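Local coordinates for spectinomycin phosphotransferase (Legionella pneumophila, PDB 3I1A), which phosphorylates the antibiotic spectinomycin, probably with a nucleoside triphosphate as phosphate donor, and so acts as an antibiotic resistance factor, at residues G115-H129 with W254-G268. Residues are numbered along the deposited sequence; the frame is centred on the assembly and turned at random.
Sequences GKQWKQLGKVLRQIH and WNKPHEIQYFYEGYG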
# COMPACT_ATOMS: atom_id res chain seq x y z
N GLY A 115 -4.28 13.29 17.87
CA GLY A 115 -3.22 12.70 18.68
C GLY A 115 -3.63 11.33 19.15
O GLY A 115 -2.83 10.38 19.15
N LYS A 116 -4.89 11.20 19.56
CA LYS A 116 -5.42 9.93 20.03
C LYS A 116 -5.31 8.87 18.93
O LYS A 116 -4.89 7.72 19.18
CB LYS A 116 -6.86 10.13 20.48
CG LYS A 116 -7.51 8.90 21.07
CD LYS A 116 -8.86 9.27 21.68
CE LYS A 116 -9.47 8.11 22.43
NZ LYS A 116 -10.80 8.50 22.93
N GLN A 117 -5.65 9.25 17.70
CA GLN A 117 -5.56 8.33 16.57
C GLN A 117 -4.11 7.97 16.22
O GLN A 117 -3.83 6.87 15.77
CB GLN A 117 -6.31 8.91 15.36
CG GLN A 117 -7.80 9.03 15.64
CD GLN A 117 -8.56 9.90 14.64
OE1 GLN A 117 -8.00 10.76 13.99
NE2 GLN A 117 -9.87 9.69 14.56
N TRP A 118 -3.18 8.89 16.43
CA TRP A 118 -1.78 8.59 16.14
C TRP A 118 -1.33 7.52 17.13
O TRP A 118 -0.63 6.60 16.76
CB TRP A 118 -0.90 9.82 16.29
CG TRP A 118 -0.83 10.63 15.04
CD1 TRP A 118 -1.39 11.85 14.83
CD2 TRP A 118 -0.14 10.28 13.84
NE1 TRP A 118 -1.09 12.29 13.55
CE2 TRP A 118 -0.32 11.35 12.93
CE3 TRP A 118 0.63 9.18 13.44
CZ2 TRP A 118 0.23 11.35 11.64
CZ3 TRP A 118 1.18 9.18 12.15
CH2 TRP A 118 0.97 10.25 11.27
N LYS A 119 -1.74 7.67 18.39
CA LYS A 119 -1.38 6.69 19.40
C LYS A 119 -1.97 5.32 19.07
O LYS A 119 -1.28 4.30 19.18
CB LYS A 119 -1.86 7.14 20.79
CG LYS A 119 -1.05 8.32 21.32
CD LYS A 119 -1.51 8.78 22.71
CE LYS A 119 -0.73 10.05 23.12
NZ LYS A 119 -1.25 10.72 24.34
N GLN A 120 -3.24 5.31 18.65
CA GLN A 120 -3.94 4.07 18.28
C GLN A 120 -3.22 3.42 17.09
O GLN A 120 -3.08 2.19 17.04
CB GLN A 120 -5.39 4.37 17.91
CG GLN A 120 -6.17 3.15 17.45
CD GLN A 120 -7.61 3.46 17.06
OE1 GLN A 120 -7.95 4.60 16.68
NE2 GLN A 120 -8.46 2.42 17.12
N LEU A 121 -2.76 4.23 16.14
CA LEU A 121 -2.06 3.67 14.98
C LEU A 121 -0.76 3.01 15.45
O LEU A 121 -0.39 1.93 14.97
CB LEU A 121 -1.77 4.76 13.93
CG LEU A 121 -0.89 4.34 12.74
CD1 LEU A 121 -1.63 3.27 11.90
CD2 LEU A 121 -0.58 5.56 11.87
N GLY A 122 -0.07 3.66 16.39
CA GLY A 122 1.15 3.08 16.92
C GLY A 122 0.85 1.76 17.64
O GLY A 122 1.57 0.77 17.49
N LYS A 123 -0.21 1.75 18.45
CA LYS A 123 -0.61 0.53 19.16
C LYS A 123 -0.93 -0.63 18.19
O LYS A 123 -0.49 -1.76 18.38
CB LYS A 123 -1.83 0.82 20.04
CG LYS A 123 -2.45 -0.36 20.80
CD LYS A 123 -3.73 0.10 21.54
CE LYS A 123 -4.63 1.02 20.66
NZ LYS A 123 -6.04 1.35 21.16
N VAL A 124 -1.69 -0.33 17.14
CA VAL A 124 -2.09 -1.35 16.17
C VAL A 124 -0.93 -1.86 15.33
O VAL A 124 -0.80 -3.07 15.09
CB VAL A 124 -3.23 -0.81 15.26
CG1 VAL A 124 -3.52 -1.79 14.13
CG2 VAL A 124 -4.48 -0.61 16.11
N LEU A 125 -0.06 -0.97 14.89
CA LEU A 125 1.05 -1.42 14.09
C LEU A 125 1.99 -2.25 14.97
O LEU A 125 2.60 -3.19 14.50
CB LEU A 125 1.78 -0.25 13.46
CG LEU A 125 2.67 -0.59 12.27
CD1 LEU A 125 1.85 -1.32 11.19
CD2 LEU A 125 3.22 0.70 11.67
N ARG A 126 2.11 -1.93 16.26
CA ARG A 126 2.96 -2.76 17.11
C ARG A 126 2.32 -4.15 17.24
O ARG A 126 3.01 -5.18 17.25
CB ARG A 126 3.14 -2.11 18.49
CG ARG A 126 4.01 -2.93 19.48
CD ARG A 126 5.46 -3.02 19.02
NE ARG A 126 6.28 -3.85 19.92
CZ ARG A 126 6.69 -3.48 21.13
NH1 ARG A 126 6.38 -2.29 21.62
NH2 ARG A 126 7.42 -4.32 21.87
N GLN A 127 0.99 -4.19 17.35
CA GLN A 127 0.26 -5.45 17.45
C GLN A 127 0.52 -6.32 16.24
O GLN A 127 0.71 -7.53 16.35
CB GLN A 127 -1.25 -5.22 17.52
CG GLN A 127 -1.84 -5.00 18.90
CD GLN A 127 -3.36 -5.10 18.85
OE1 GLN A 127 -4.02 -4.23 18.32
NE2 GLN A 127 -3.91 -6.19 19.38
N ILE A 128 0.51 -5.69 15.08
CA ILE A 128 0.74 -6.39 13.82
C ILE A 128 2.16 -6.92 13.79
O ILE A 128 2.39 -8.10 13.50
CB ILE A 128 0.47 -5.44 12.60
CG1 ILE A 128 -1.03 -5.14 12.49
CG2 ILE A 128 0.97 -6.09 11.30
CD1 ILE A 128 -1.35 -3.86 11.70
N HIS A 129 3.13 -6.07 14.11
CA HIS A 129 4.51 -6.51 14.08
C HIS A 129 4.82 -7.62 15.08
O HIS A 129 5.75 -8.38 14.88
CB HIS A 129 5.45 -5.32 14.34
CG HIS A 129 5.42 -4.30 13.25
ND1 HIS A 129 6.02 -3.06 13.37
CD2 HIS A 129 4.91 -4.35 12.00
CE1 HIS A 129 5.87 -2.39 12.23
NE2 HIS A 129 5.20 -3.16 11.39
N TRP A 254 2.24 13.56 7.17
CA TRP A 254 3.02 12.63 8.00
C TRP A 254 4.50 13.05 7.95
O TRP A 254 5.39 12.24 7.67
CB TRP A 254 2.83 11.20 7.48
CG TRP A 254 1.48 10.59 7.76
CD1 TRP A 254 0.28 11.25 7.94
CD2 TRP A 254 1.18 9.20 7.87
NE1 TRP A 254 -0.73 10.34 8.16
CE2 TRP A 254 -0.20 9.07 8.12
CE3 TRP A 254 1.96 8.03 7.78
CZ2 TRP A 254 -0.83 7.82 8.29
CZ3 TRP A 254 1.33 6.78 7.94
CH2 TRP A 254 -0.05 6.69 8.20
N ASN A 255 4.74 14.32 8.23
CA ASN A 255 6.09 14.88 8.21
C ASN A 255 6.31 15.83 9.38
O ASN A 255 7.23 16.64 9.36
CB ASN A 255 6.31 15.63 6.89
CG ASN A 255 5.09 16.46 6.49
OD1 ASN A 255 4.36 16.96 7.34
ND2 ASN A 255 4.88 16.61 5.18
N LYS A 256 5.50 15.70 10.42
CA LYS A 256 5.62 16.58 11.56
C LYS A 256 6.07 15.88 12.84
O LYS A 256 5.62 14.78 13.17
CB LYS A 256 4.28 17.27 11.78
CG LYS A 256 3.78 17.98 10.54
CD LYS A 256 2.36 18.46 10.69
CE LYS A 256 1.97 19.30 9.50
NZ LYS A 256 2.91 20.45 9.37
N PRO A 257 6.97 16.53 13.59
CA PRO A 257 7.50 15.98 14.84
C PRO A 257 6.48 15.45 15.85
O PRO A 257 6.66 14.36 16.39
CB PRO A 257 8.33 17.14 15.39
CG PRO A 257 8.85 17.77 14.14
CD PRO A 257 7.62 17.81 13.27
N HIS A 258 5.40 16.17 16.09
CA HIS A 258 4.42 15.69 17.07
C HIS A 258 3.73 14.38 16.68
O HIS A 258 3.30 13.61 17.54
CB HIS A 258 3.35 16.76 17.36
CG HIS A 258 2.43 17.02 16.21
ND1 HIS A 258 2.65 18.03 15.29
CD2 HIS A 258 1.28 16.41 15.83
CE1 HIS A 258 1.69 18.02 14.39
NE2 HIS A 258 0.84 17.05 14.69
N GLU A 259 3.63 14.14 15.37
CA GLU A 259 2.99 12.93 14.87
C GLU A 259 3.88 11.76 15.25
O GLU A 259 3.39 10.71 15.66
CB GLU A 259 2.84 13.01 13.35
CG GLU A 259 1.98 14.21 12.93
CD GLU A 259 2.00 14.47 11.45
OE1 GLU A 259 2.95 14.03 10.76
OE2 GLU A 259 1.05 15.14 10.98
N ILE A 260 5.19 11.97 15.12
CA ILE A 260 6.16 10.94 15.47
C ILE A 260 6.08 10.62 16.97
O ILE A 260 6.07 9.45 17.38
CB ILE A 260 7.56 11.39 15.06
CG1 ILE A 260 7.60 11.58 13.54
CG2 ILE A 260 8.60 10.38 15.52
CD1 ILE A 260 8.89 12.14 13.03
N GLN A 261 5.99 11.66 17.79
CA GLN A 261 5.89 11.49 19.24
C GLN A 261 4.66 10.71 19.66
O GLN A 261 4.74 9.80 20.49
CB GLN A 261 5.86 12.86 19.93
CG GLN A 261 5.71 12.77 21.44
CD GLN A 261 5.48 14.13 22.09
OE1 GLN A 261 5.53 15.18 21.43
NE2 GLN A 261 5.22 14.12 23.40
N TYR A 262 3.50 11.07 19.11
CA TYR A 262 2.26 10.38 19.44
C TYR A 262 2.32 8.93 18.95
O TYR A 262 1.91 7.98 19.65
CB TYR A 262 1.06 11.10 18.79
CG TYR A 262 0.90 12.57 19.12
CD1 TYR A 262 0.06 13.39 18.35
CD2 TYR A 262 1.59 13.15 20.18
CE1 TYR A 262 -0.08 14.76 18.64
CE2 TYR A 262 1.45 14.53 20.48
CZ TYR A 262 0.62 15.32 19.71
OH TYR A 262 0.50 16.67 19.99
N PHE A 263 2.81 8.75 17.73
CA PHE A 263 2.92 7.39 17.20
C PHE A 263 3.73 6.49 18.12
O PHE A 263 3.26 5.42 18.51
CB PHE A 263 3.56 7.37 15.82
CG PHE A 263 3.77 5.97 15.28
CD1 PHE A 263 2.73 5.31 14.60
CD2 PHE A 263 4.97 5.29 15.51
CE1 PHE A 263 2.88 4.00 14.18
CE2 PHE A 263 5.12 3.96 15.09
CZ PHE A 263 4.08 3.32 14.42
N TYR A 264 4.94 6.92 18.48
CA TYR A 264 5.77 6.08 19.33
C TYR A 264 5.27 5.92 20.74
O TYR A 264 5.61 4.95 21.43
CB TYR A 264 7.22 6.53 19.28
CG TYR A 264 7.86 6.05 18.00
CD1 TYR A 264 8.00 6.89 16.90
CD2 TYR A 264 8.28 4.72 17.88
CE1 TYR A 264 8.54 6.42 15.71
CE2 TYR A 264 8.81 4.24 16.70
CZ TYR A 264 8.94 5.09 15.62
OH TYR A 264 9.50 4.60 14.48
N GLU A 265 4.48 6.88 21.22
CA GLU A 265 3.92 6.69 22.54
C GLU A 265 3.00 5.44 22.46
O GLU A 265 2.87 4.68 23.42
CB GLU A 265 3.10 7.91 22.98
CG GLU A 265 2.62 7.77 24.42
CD GLU A 265 1.85 8.97 24.90
OE1 GLU A 265 2.24 10.11 24.52
OE2 GLU A 265 0.86 8.78 25.67
N GLY A 266 2.38 5.23 21.30
CA GLY A 266 1.51 4.08 21.14
C GLY A 266 2.26 2.81 20.75
O GLY A 266 1.95 1.73 21.22
N TYR A 267 3.26 2.96 19.89
CA TYR A 267 4.04 1.82 19.41
C TYR A 267 4.94 1.24 20.53
O TYR A 267 5.15 0.03 20.61
CB TYR A 267 4.88 2.28 18.22
CG TYR A 267 5.51 1.16 17.43
CD1 TYR A 267 4.76 0.39 16.54
CD2 TYR A 267 6.86 0.86 17.59
CE1 TYR A 267 5.35 -0.67 15.82
CE2 TYR A 267 7.46 -0.18 16.88
CZ TYR A 267 6.70 -0.95 16.01
OH TYR A 267 7.29 -2.02 15.37
N GLY A 268 5.45 2.13 21.37
CA GLY A 268 6.28 1.71 22.49
C GLY A 268 7.74 1.43 22.24
O GLY A 268 8.60 1.93 22.96
O HOH W 1 -2.03 14.67 12.11
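Tyr-267 reaches across to helix 115-129 as a knob among Gly-122, Leu-125, Arg-126 and His-129. Its CG lies anti to the backbone N (chi1 -168°), which swings the ring toward the C-terminal end of that helix. There Tyr-267 OH and His-129 ND1 share a nearly straight hydrogen bond of 2.6 Å, in the imidazole plane; either could be the donor. His-129 NE2 is bonded to Asp-242, and the two bonds should restrain the ring's rotation. Arg-126 bends at chi2 (66°), laying CD over one face of the Tyr-267 ring. Arg-126 NH1 donates a 2.8 Å hydrogen bond to Tyr-267 O, in the guanidinium plane. Both helices belong to the C-terminal lobe of the kinase-like aminoglycoside phosphotransferase fold and cross at -43°. Gly-122 and Gly-266 bring their backbones together, and Gly-266 CA lies 3.4 Å from Lys-119 O in a CA-H...O contact. Phe-263 is the second knob, with Gly-122 CA over its ring face. Trp-118 sets its edge against a face of Trp-254, with Trp-118 CH2 3.5 Å from Trp-254 CD1. Glu-259 CB covers one face of Trp-118. Lys-119 NZ and Glu-265 OE2 form a 3.2 Å salt bridge; its hydrogen bond is weak.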